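Local coordinates for eukaryotic peptide chain release factor GTP-binding subunit (Schizosaccharomyces pombe, PDB 1R5B), which is the GTP-binding subunit of a eukaryotic translation release factor (eRF3), akin to elongation factors Tu and 1A, with a P-loop GTP-binding domain, at residues N357-T362 with P433-R438; V304-I309 with T348-T353; P273-I278 with E440-M445. All blocks are in the same frame, centred on the assembly; numbering follows the deposited sequence.

Interaction 1: N357-T362 with P433-R438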
loop_
_atom_site.group_PDB
_atom_site.type_symbol
_atom_site.label_atom_id
_atom_site.label_comp_id
_atom_site.label_asym_id
_atom_site.label_seq_id
_atom_site.Cartn_x
_atom_site.Cartn_y
_atom_site.Cartn_z
ATOM N N ASN A 357 -4.807 -17.670 9.385
ATOM C CA ASN A 357 -5.583 -16.464 9.697
ATOM C C ASN A 357 -6.340 -15.985 8.460
ATOM O O ASN A 357 -5.971 -15.007 7.835
ATOM C CB ASN A 357 -4.654 -15.354 10.209
ATOM C CG ASN A 357 -3.938 -15.743 11.489
ATOM O OD1 ASN A 357 -4.572 -15.971 12.531
ATOM N ND2 ASN A 357 -2.612 -15.849 11.420
ATOM N N PRO A 358 -7.410 -16.677 8.106
ATOM C CA PRO A 358 -8.082 -16.429 6.832
ATOM C C PRO A 358 -8.764 -15.066 6.768
ATOM O O PRO A 358 -9.212 -14.562 7.791
ATOM C CB PRO A 358 -9.134 -17.538 6.790
ATOM C CG PRO A 358 -9.436 -17.782 8.234
ATOM C CD PRO A 358 -8.092 -17.725 8.890
ATOM N N VAL A 359 -8.841 -14.490 5.572
ATOM C CA VAL A 359 -9.671 -13.331 5.322
ATOM C C VAL A 359 -11.064 -13.574 5.874
ATOM O O VAL A 359 -11.584 -14.686 5.774
ATOM C CB VAL A 359 -9.798 -13.040 3.810
ATOM C CG1 VAL A 359 -10.646 -14.069 3.096
ATOM C CG2 VAL A 359 -10.369 -11.685 3.582
ATOM N N HIS A 360 -11.675 -12.535 6.431
ATOM C CA HIS A 360 -13.027 -12.646 6.962
ATOM C C HIS A 360 -14.063 -12.795 5.864
ATOM O O HIS A 360 -13.841 -12.393 4.740
ATOM C CB HIS A 360 -13.369 -11.433 7.818
ATOM C CG HIS A 360 -12.600 -11.375 9.091
ATOM N ND1 HIS A 360 -13.173 -11.648 10.317
ATOM C CD2 HIS A 360 -11.296 -11.096 9.332
ATOM C CE1 HIS A 360 -12.255 -11.525 11.260
ATOM N NE2 HIS A 360 -11.109 -11.191 10.689
ATOM N N ALA A 361 -15.182 -13.403 6.219
ATOM C CA ALA A 361 -16.332 -13.504 5.352
ATOM C C ALA A 361 -17.551 -13.432 6.242
ATOM O O ALA A 361 -17.549 -13.964 7.351
ATOM C CB ALA A 361 -16.318 -14.792 4.608
ATOM N N THR A 362 -18.584 -12.757 5.763
ATOM C CA THR A 362 -19.757 -12.508 6.585
ATOM C C THR A 362 -20.962 -12.197 5.728
ATOM O O THR A 362 -20.836 -11.998 4.528
ATOM C CB THR A 362 -19.459 -11.343 7.560
ATOM O OG1 THR A 362 -20.448 -11.275 8.587
ATOM C CG2 THR A 362 -19.564 -9.998 6.860
ATOM N N PRO A 433 -22.558 -15.628 2.111
ATOM C CA PRO A 433 -21.384 -14.928 2.644
ATOM C C PRO A 433 -20.405 -14.421 1.575
ATOM O O PRO A 433 -20.195 -15.080 0.567
ATOM C CB PRO A 433 -20.707 -16.002 3.509
ATOM C CG PRO A 433 -21.765 -16.939 3.866
ATOM C CD PRO A 433 -22.684 -16.982 2.686
ATOM N N VAL A 434 -19.822 -13.250 1.800
ATOM C CA VAL A 434 -18.808 -12.728 0.891
ATOM C C VAL A 434 -17.608 -12.249 1.686
ATOM O O VAL A 434 -17.741 -11.791 2.820
ATOM C CB VAL A 434 -19.379 -11.646 -0.094
ATOM C CG1 VAL A 434 -20.731 -11.126 0.363
ATOM C CG2 VAL A 434 -18.396 -10.497 -0.331
ATOM N N CYS A 435 -16.428 -12.382 1.092
ATOM C CA CYS A 435 -15.191 -12.019 1.771
ATOM C C CYS A 435 -15.031 -10.532 1.781
ATOM O O CYS A 435 -15.299 -9.875 0.791
ATOM C CB CYS A 435 -13.989 -12.652 1.083
ATOM S SG CYS A 435 -14.112 -14.450 1.006
ATOM N N MET A 436 -14.591 -9.999 2.910
ATOM C CA MET A 436 -14.410 -8.563 3.067
ATOM C C MET A 436 -13.599 -8.285 4.327
ATOM O O MET A 436 -13.526 -9.115 5.229
ATOM C CB MET A 436 -15.769 -7.832 3.129
ATOM C CG MET A 436 -16.623 -8.165 4.359
ATOM S SD MET A 436 -18.214 -7.267 4.526
ATOM C CE MET A 436 -18.981 -7.802 3.117
ATOM N N GLU A 437 -12.963 -7.128 4.350
ATOM C CA GLU A 437 -12.371 -6.564 5.546
ATOM C C GLU A 437 -12.751 -5.080 5.615
ATOM O O GLU A 437 -13.155 -4.485 4.611
ATOM C CB GLU A 437 -10.843 -6.664 5.491
ATOM C CG GLU A 437 -10.292 -8.067 5.326
ATOM C CD GLU A 437 -10.230 -8.868 6.602
ATOM O OE1 GLU A 437 -10.040 -8.303 7.695
ATOM O OE2 GLU A 437 -10.353 -10.099 6.497
ATOM N N ARG A 438 -12.587 -4.489 6.790
ATOM C CA ARG A 438 -12.678 -3.039 6.936
ATOM C C ARG A 438 -11.781 -2.350 5.903
ATOM O O ARG A 438 -10.654 -2.793 5.684
ATOM C CB ARG A 438 -12.237 -2.628 8.341
ATOM C CG ARG A 438 -13.099 -3.207 9.466
ATOM C CD ARG A 438 -12.994 -2.442 10.768
ATOM N NE ARG A 438 -11.643 -2.485 11.317
ATOM C CZ ARG A 438 -11.139 -1.600 12.169
ATOM N NH1 ARG A 438 -11.871 -0.584 12.614
ATOM N NH2 ARG A 438 -9.888 -1.735 12.591
#
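Backbone hydrogen bonds join 361-362 to 433-435 as a short two-stranded antiparallel sheet. Thr-362 and Val-434 are a hydrogen-bonded pair, Thr-362 N to Val-434 O and Val-434 N to Thr-362 O both spanning 3.2 Å. Ala-361 faces Cys-435 as the non-hydrogen-bonded pair, its small methyl suiting a CA-CA separation of only 4.0 Å. Met-436 N then reaches His-360 O, and in all three backbone bonds the donor stands above the carbonyl plane.

The polar side-chain contact belongs to Glu-437. Bent at chi2 (-81°), it turns its carboxylate back so that OE2 takes the N-H of His-360 at 2.8 Å, almost straight (177°) and nearly along the C-O axis. The same OE2 lies in the imidazole plane, 3.1 Å from His-360 CD2 at the ring edge.

Apolar packing fills the rest. Val-359 CG1 meets Cys-435 SG at 4.1 Å. Thr-362 CG2, between its backbone N and carbonyl carbon, touches Met-436 SD at 3.8 Å, while its OG1, anti to N, bonds to Leu-466 O.

A buried carboxylate thus stands in for a backbone acceptor where the strands part, and its charge would tend to stabilise a protonated His-360.

Interaction 2: V304-I309 with T348-T353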
loop_
_atom_site.group_PDB
_atom_site.type_symbol
_atom_site.label_atom_id
_atom_site.label_comp_id
_atom_site.label_asym_id
_atom_site.label_seq_id
_atom_site.Cartn_x
_atom_site.Cartn_y
_atom_site.Cartn_z
ATOM N N VAL A 304 -3.324 -22.939 0.381
ATOM C CA VAL A 304 -4.129 -21.751 0.567
ATOM C C VAL A 304 -5.562 -22.171 0.813
ATOM O O VAL A 304 -5.953 -23.268 0.490
ATOM C CB VAL A 304 -4.063 -20.796 -0.648
ATOM C CG1 VAL A 304 -2.617 -20.469 -1.004
ATOM C CG2 VAL A 304 -4.787 -21.380 -1.848
ATOM N N LEU A 305 -6.343 -21.269 1.387
ATOM C CA LEU A 305 -7.748 -21.522 1.695
ATOM C C LEU A 305 -8.591 -20.702 0.753
ATOM O O LEU A 305 -8.278 -19.554 0.493
ATOM C CB LEU A 305 -8.042 -21.129 3.142
ATOM C CG LEU A 305 -9.430 -21.474 3.659
ATOM C CD1 LEU A 305 -9.626 -22.987 3.733
ATOM C CD2 LEU A 305 -9.655 -20.843 5.014
ATOM N N VAL A 306 -9.636 -21.299 0.204
ATOM C CA VAL A 306 -10.611 -20.529 -0.538
ATOM C C VAL A 306 -11.741 -20.201 0.417
ATOM O O VAL A 306 -12.461 -21.098 0.854
ATOM C CB VAL A 306 -11.192 -21.290 -1.745
ATOM C CG1 VAL A 306 -12.061 -20.344 -2.576
ATOM C CG2 VAL A 306 -10.098 -21.907 -2.603
ATOM N N MET A 307 -11.884 -18.926 0.762
ATOM C CA MET A 307 -13.099 -18.444 1.440
ATOM C C MET A 307 -14.096 -17.935 0.392
ATOM O O MET A 307 -13.679 -17.491 -0.674
ATOM C CB MET A 307 -12.740 -17.350 2.455
ATOM C CG MET A 307 -12.042 -17.884 3.708
ATOM S SD MET A 307 -12.820 -19.321 4.416
ATOM C CE MET A 307 -14.015 -18.579 5.327
ATOM N N PRO A 308 -15.400 -17.970 0.666
ATOM C CA PRO A 308 -15.992 -18.357 1.957
ATOM C C PRO A 308 -16.300 -19.857 2.145
ATOM O O PRO A 308 -16.869 -20.220 3.171
ATOM C CB PRO A 308 -17.320 -17.593 1.929
ATOM C CG PRO A 308 -17.735 -17.676 0.477
ATOM C CD PRO A 308 -16.439 -17.582 -0.307
ATOM N N ILE A 309 -15.929 -20.696 1.184
ATOM C CA ILE A 309 -16.310 -22.110 1.188
ATOM C C ILE A 309 -15.439 -23.013 2.083
ATOM O O ILE A 309 -15.774 -24.182 2.294
ATOM C CB ILE A 309 -16.357 -22.662 -0.267
ATOM C CG1 ILE A 309 -15.010 -22.497 -0.984
ATOM C CG2 ILE A 309 -17.461 -21.967 -1.054
ATOM C CD1 ILE A 309 -14.898 -23.317 -2.248
ATOM N N THR A 348 -15.045 -16.775 -9.246
ATOM C CA THR A 348 -14.447 -15.446 -9.096
ATOM C C THR A 348 -15.195 -14.698 -8.000
ATOM O O THR A 348 -16.397 -14.863 -7.834
ATOM C CB THR A 348 -14.464 -14.647 -10.416
ATOM O OG1 THR A 348 -15.812 -14.310 -10.774
ATOM C CG2 THR A 348 -13.957 -15.490 -11.588
ATOM N N GLY A 349 -14.469 -13.907 -7.224
ATOM C CA GLY A 349 -15.059 -13.176 -6.121
ATOM C C GLY A 349 -14.708 -13.847 -4.820
ATOM O O GLY A 349 -14.707 -13.206 -3.768
ATOM N N TYR A 350 -14.429 -15.148 -4.893
ATOM C CA TYR A 350 -13.897 -15.892 -3.765
ATOM C C TYR A 350 -12.452 -15.491 -3.602
ATOM O O TYR A 350 -11.855 -14.909 -4.501
ATOM C CB TYR A 350 -14.017 -17.398 -4.010
ATOM C CG TYR A 350 -15.432 -17.957 -3.916
ATOM C CD1 TYR A 350 -15.649 -19.329 -4.028
ATOM C CD2 TYR A 350 -16.548 -17.133 -3.703
ATOM C CE1 TYR A 350 -16.927 -19.873 -3.934
ATOM C CE2 TYR A 350 -17.836 -17.677 -3.604
ATOM C CZ TYR A 350 -18.017 -19.048 -3.729
ATOM O OH TYR A 350 -19.267 -19.617 -3.638
ATOM N N VAL A 351 -11.876 -15.790 -2.452
ATOM C CA VAL A 351 -10.593 -15.204 -2.114
ATOM C C VAL A 351 -9.636 -16.264 -1.616
ATOM O O VAL A 351 -9.970 -17.018 -0.700
ATOM C CB VAL A 351 -10.763 -14.106 -1.052
ATOM C CG1 VAL A 351 -9.408 -13.552 -0.626
ATOM C CG2 VAL A 351 -11.642 -12.989 -1.578
ATOM N N LEU A 352 -8.457 -16.327 -2.230
ATOM C CA LEU A 352 -7.404 -17.187 -1.732
ATOM C C LEU A 352 -6.847 -16.517 -0.509
ATOM O O LEU A 352 -6.678 -15.302 -0.482
ATOM C CB LEU A 352 -6.309 -17.399 -2.774
ATOM C CG LEU A 352 -6.802 -17.943 -4.115
ATOM C CD1 LEU A 352 -5.621 -18.257 -5.007
ATOM C CD2 LEU A 352 -7.688 -19.179 -3.943
ATOM N N THR A 353 -6.574 -17.302 0.513
ATOM C CA THR A 353 -6.076 -16.744 1.743
ATOM C C THR A 353 -5.320 -17.747 2.599
ATOM O O THR A 353 -5.219 -18.941 2.281
ATOM C CB THR A 353 -7.233 -16.105 2.515
ATOM O OG1 THR A 353 -6.710 -15.358 3.621
ATOM C CG2 THR A 353 -8.122 -17.146 3.149
#
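The phenol ring of Tyr-350 stands upright against the end of the neighbouring strand and gathers three apolar side chains. Pro-308 comes over one face, a CH-pi contact in which its CD sits 3.6 Å from the centroid of the Tyr-350 ring, displaced toward the rim above CD2. The peptide bond before Pro-308 is cis. A proline ring suits this place because it is compact and its CD hydrogens, next to the nitrogen, are slightly polarised toward the aromatic cloud. Farther out, Ile-309 crosses the ring at about a right angle, CG2 lying 3.6 Å from Tyr-350 CE1. At the root of the ring, Val-306 CG1, anti to its backbone N (chi1 -172°), meets Tyr-350 CB at 3.8 Å. The other branch of Val-306, CG2, runs beside Leu-352, 3.9 Å from its CD2, the two lying alongside each other with their tips on the same side.

Strands 302-307 and 351-353 are antiparallel neighbours in the all-beta domain that follows the GTP-binding domain, a barrel of the kind found in elongation factor Tu. Val-306 and Leu-352 form the non-hydrogen-bonded pair. Leu-305, Met-307, Val-351 and Thr-353 lie on the opposite face, where Met-307 and Val-351 pack on Cys-435.

Met-307 and Val-351 form one hydrogen-bonded pair, both N-O distances 3.1 Å and both donors in the carbonyl planes. Leu-305 and Thr-353 form the other: Leu-305 N to Thr-353 O is short at 2.7 Å, whereas the return bond from Thr-353 N to Leu-305 O is bent (136°). Thr-353 folds its CG2 over Leu-305 O, 3.6 Å away, and swings OG1 anti to its N, where that buried hydroxyl bonds to Phe-274 O and Val-359 N.

Interaction 3: P273-I278 with E440-M445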
loop_
_atom_site.group_PDB
_atom_site.type_symbol
_atom_site.label_atom_id
_atom_site.label_comp_id
_atom_site.label_asym_id
_atom_site.label_seq_id
_atom_site.Cartn_x
_atom_site.Cartn_y
_atom_site.Cartn_z
ATOM N N PRO A 273 -1.501 -11.906 6.849
ATOM C CA PRO A 273 -2.022 -13.121 6.191
ATOM C C PRO A 273 -2.267 -12.904 4.701
ATOM O O PRO A 273 -2.720 -11.835 4.316
ATOM C CB PRO A 273 -3.356 -13.367 6.901
ATOM C CG PRO A 273 -3.249 -12.629 8.218
ATOM C CD PRO A 273 -2.354 -11.451 7.965
ATOM N N PHE A 274 -1.973 -13.903 3.884
ATOM C CA PHE A 274 -2.189 -13.847 2.439
ATOM C C PHE A 274 -3.668 -13.588 2.133
ATOM O O PHE A 274 -4.557 -14.203 2.736
ATOM C CB PHE A 274 -1.725 -15.174 1.815
ATOM C CG PHE A 274 -1.915 -15.280 0.312
ATOM C CD1 PHE A 274 -1.201 -14.475 -0.560
ATOM C CD2 PHE A 274 -2.769 -16.236 -0.225
ATOM C CE1 PHE A 274 -1.362 -14.590 -1.953
ATOM C CE2 PHE A 274 -2.925 -16.364 -1.619
ATOM C CZ PHE A 274 -2.228 -15.538 -2.474
ATOM N N ILE A 275 -3.913 -12.660 1.215
ATOM C CA ILE A 275 -5.239 -12.371 0.689
ATOM C C ILE A 275 -5.124 -12.058 -0.803
ATOM O O ILE A 275 -4.371 -11.178 -1.175
ATOM C CB ILE A 275 -5.847 -11.159 1.395
ATOM C CG1 ILE A 275 -5.939 -11.412 2.915
ATOM C CG2 ILE A 275 -7.228 -10.848 0.780
ATOM C CD1 ILE A 275 -6.386 -10.216 3.733
ATOM N N MET A 276 -5.862 -12.779 -1.644
ATOM C CA MET A 276 -5.887 -12.540 -3.093
ATOM C C MET A 276 -7.274 -12.865 -3.626
ATOM O O MET A 276 -7.596 -14.032 -3.801
ATOM C CB MET A 276 -4.858 -13.398 -3.853
ATOM C CG MET A 276 -4.852 -13.116 -5.365
ATOM S SD MET A 276 -4.088 -14.327 -6.435
ATOM C CE MET A 276 -5.328 -15.336 -6.701
ATOM N N PRO A 277 -8.088 -11.846 -3.883
ATOM C CA PRO A 277 -9.351 -12.041 -4.600
ATOM C C PRO A 277 -9.111 -12.640 -5.982
ATOM O O PRO A 277 -8.158 -12.256 -6.653
ATOM C CB PRO A 277 -9.914 -10.623 -4.720
ATOM C CG PRO A 277 -9.223 -9.833 -3.639
ATOM C CD PRO A 277 -7.879 -10.440 -3.494
ATOM N N ILE A 278 -9.963 -13.570 -6.392
ATOM C CA ILE A 278 -9.802 -14.273 -7.665
ATOM C C ILE A 278 -10.468 -13.467 -8.759
ATOM O O ILE A 278 -11.669 -13.309 -8.744
ATOM C CB ILE A 278 -10.428 -15.674 -7.582
ATOM C CG1 ILE A 278 -9.699 -16.508 -6.515
ATOM C CG2 ILE A 278 -10.398 -16.352 -8.943
ATOM C CD1 ILE A 278 -10.356 -17.843 -6.203
ATOM N N GLU A 440 -10.320 0.330 6.306
ATOM C CA GLU A 440 -9.247 0.758 7.197
ATOM C C GLU A 440 -8.106 -0.268 7.287
ATOM O O GLU A 440 -6.939 0.103 7.459
ATOM C CB GLU A 440 -9.860 0.982 8.594
ATOM C CG GLU A 440 -8.881 1.309 9.719
ATOM C CD GLU A 440 -9.563 1.649 11.047
ATOM O OE1 GLU A 440 -10.808 1.501 11.172
ATOM O OE2 GLU A 440 -8.838 2.071 11.982
ATOM N N ASP A 441 -8.446 -1.550 7.187
ATOM C CA ASP A 441 -7.464 -2.630 7.335
ATOM C C ASP A 441 -6.832 -3.049 5.996
ATOM O O ASP A 441 -5.606 -3.133 5.879
ATOM C CB ASP A 441 -8.107 -3.841 8.030
ATOM C CG ASP A 441 -8.481 -3.559 9.482
ATOM O OD1 ASP A 441 -8.027 -2.532 10.027
ATOM O OD2 ASP A 441 -9.229 -4.301 10.166
ATOM N N TYR A 442 -7.684 -3.312 5.009
ATOM C CA TYR A 442 -7.281 -3.672 3.658
ATOM C C TYR A 442 -8.236 -2.980 2.671
ATOM O O TYR A 442 -9.347 -3.452 2.412
ATOM C CB TYR A 442 -7.309 -5.197 3.473
ATOM C CG TYR A 442 -6.573 -5.983 4.539
ATOM C CD1 TYR A 442 -7.228 -6.438 5.669
ATOM C CD2 TYR A 442 -5.227 -6.279 4.407
ATOM C CE1 TYR A 442 -6.559 -7.151 6.653
ATOM C CE2 TYR A 442 -4.550 -6.979 5.385
ATOM C CZ TYR A 442 -5.218 -7.414 6.499
ATOM O OH TYR A 442 -4.537 -8.098 7.467
ATOM N N GLN A 443 -7.790 -1.858 2.126
ATOM C CA GLN A 443 -8.622 -0.988 1.292
ATOM C C GLN A 443 -9.457 -1.703 0.227
ATOM O O GLN A 443 -10.679 -1.584 0.244
ATOM C CB GLN A 443 -7.762 0.106 0.652
ATOM C CG GLN A 443 -7.277 1.142 1.656
ATOM C CD GLN A 443 -6.745 2.402 0.991
ATOM O OE1 GLN A 443 -6.225 2.335 -0.125
ATOM N NE2 GLN A 443 -6.861 3.551 1.675
ATOM N N TYR A 444 -8.823 -2.448 -0.678
ATOM C CA TYR A 444 -9.544 -3.099 -1.773
ATOM C C TYR A 444 -10.461 -4.221 -1.299
ATOM O O TYR A 444 -11.314 -4.661 -2.059
ATOM C CB TYR A 444 -8.593 -3.610 -2.863
ATOM C CG TYR A 444 -7.939 -2.476 -3.650
ATOM C CD1 TYR A 444 -6.799 -1.815 -3.157
ATOM C CD2 TYR A 444 -8.458 -2.048 -4.879
ATOM C CE1 TYR A 444 -6.199 -0.769 -3.863
ATOM C CE2 TYR A 444 -7.855 -0.984 -5.595
ATOM C CZ TYR A 444 -6.735 -0.356 -5.080
ATOM O OH TYR A 444 -6.144 0.683 -5.785
ATOM N N MET A 445 -10.290 -4.680 -0.061
ATOM C CA MET A 445 -11.192 -5.676 0.520
ATOM C C MET A 445 -12.421 -5.044 1.195
ATOM O O MET A 445 -13.375 -5.751 1.537
ATOM C CB MET A 445 -10.452 -6.564 1.529
ATOM C CG MET A 445 -9.277 -7.362 0.951
ATOM S SD MET A 445 -9.549 -8.092 -0.628
ATOM C CE MET A 445 -10.629 -9.281 -0.193
#
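Met-445 and Tyr-442 reach across from the C-terminal part of the chain to the start of strand 275-283, and Ile-275 receives them both. Its CD1 stands over the centre of the Tyr-442 ring, 4.0 Å from the centroid and only 6° off the normal, a CH-pi contact made by the tip of the extended branch (chi2 174°). Its other branch, CG2, anti to the backbone N, is 3.9 Å from Met-445 SD, the two side chains running antiparallel alongside one another. Pro-277 meets the same sulphur tip to tip, with CG 3.5 Å from Met-445 SD, and Met-445 CE lies close to both. At the far end of the phenol, Pro-273 CD approaches Tyr-442 OH at 4.0 Å.

A branched residue suits the middle position because its two arms serve two partners. Methionine suits its place because its unbranched chain, bent at chi2 and chi3, can bring SD and CE against both Ile-275 CG2 and Pro-277 CG. Tyr-442 and Met-445 are set one turn apart by the hydrogen bond from Met-445 N to Tyr-442 O, 2.9 Å. Beyond them, Arg-438 braces the preceding loop through salt bridges to Glu-440 and Asp-441, and Glu-437 packs on Tyr-442. On the strand side, Val-351 supports Ile-275, while Met-276 points away from Tyr-442 and Met-445 to pack on Val-335 and Leu-337.

No hydrogen bond crosses between 273-278 and 440-445. The two beta domains are joined here by dispersion forces and the polarisable sulphur and ring, so shape rather than polar pairing fixes the fit.

How the interactions relate
From the N terminus, 273-278 opens the first beta domain and is the starting end of interaction 3, which closes only at 440-445 and so encloses the other two. Within that long loop, interaction 2 opens at 304-309 and closes at 348-353; the linker 357-362 then opens interaction 1, closed at 433-438. Interactions 1 and 2 therefore follow in series, both nested in 3, and none cross. Interaction 2 is internal to the first beta domain, whereas 1 and 3 tie that domain and its linker to the C-terminal beta domain. Thr-353 sits where segments of all three meet, Leu-352 and Met-276 are neighbours in one sheet, and Glu-437 N probably bonds to Met-445 O.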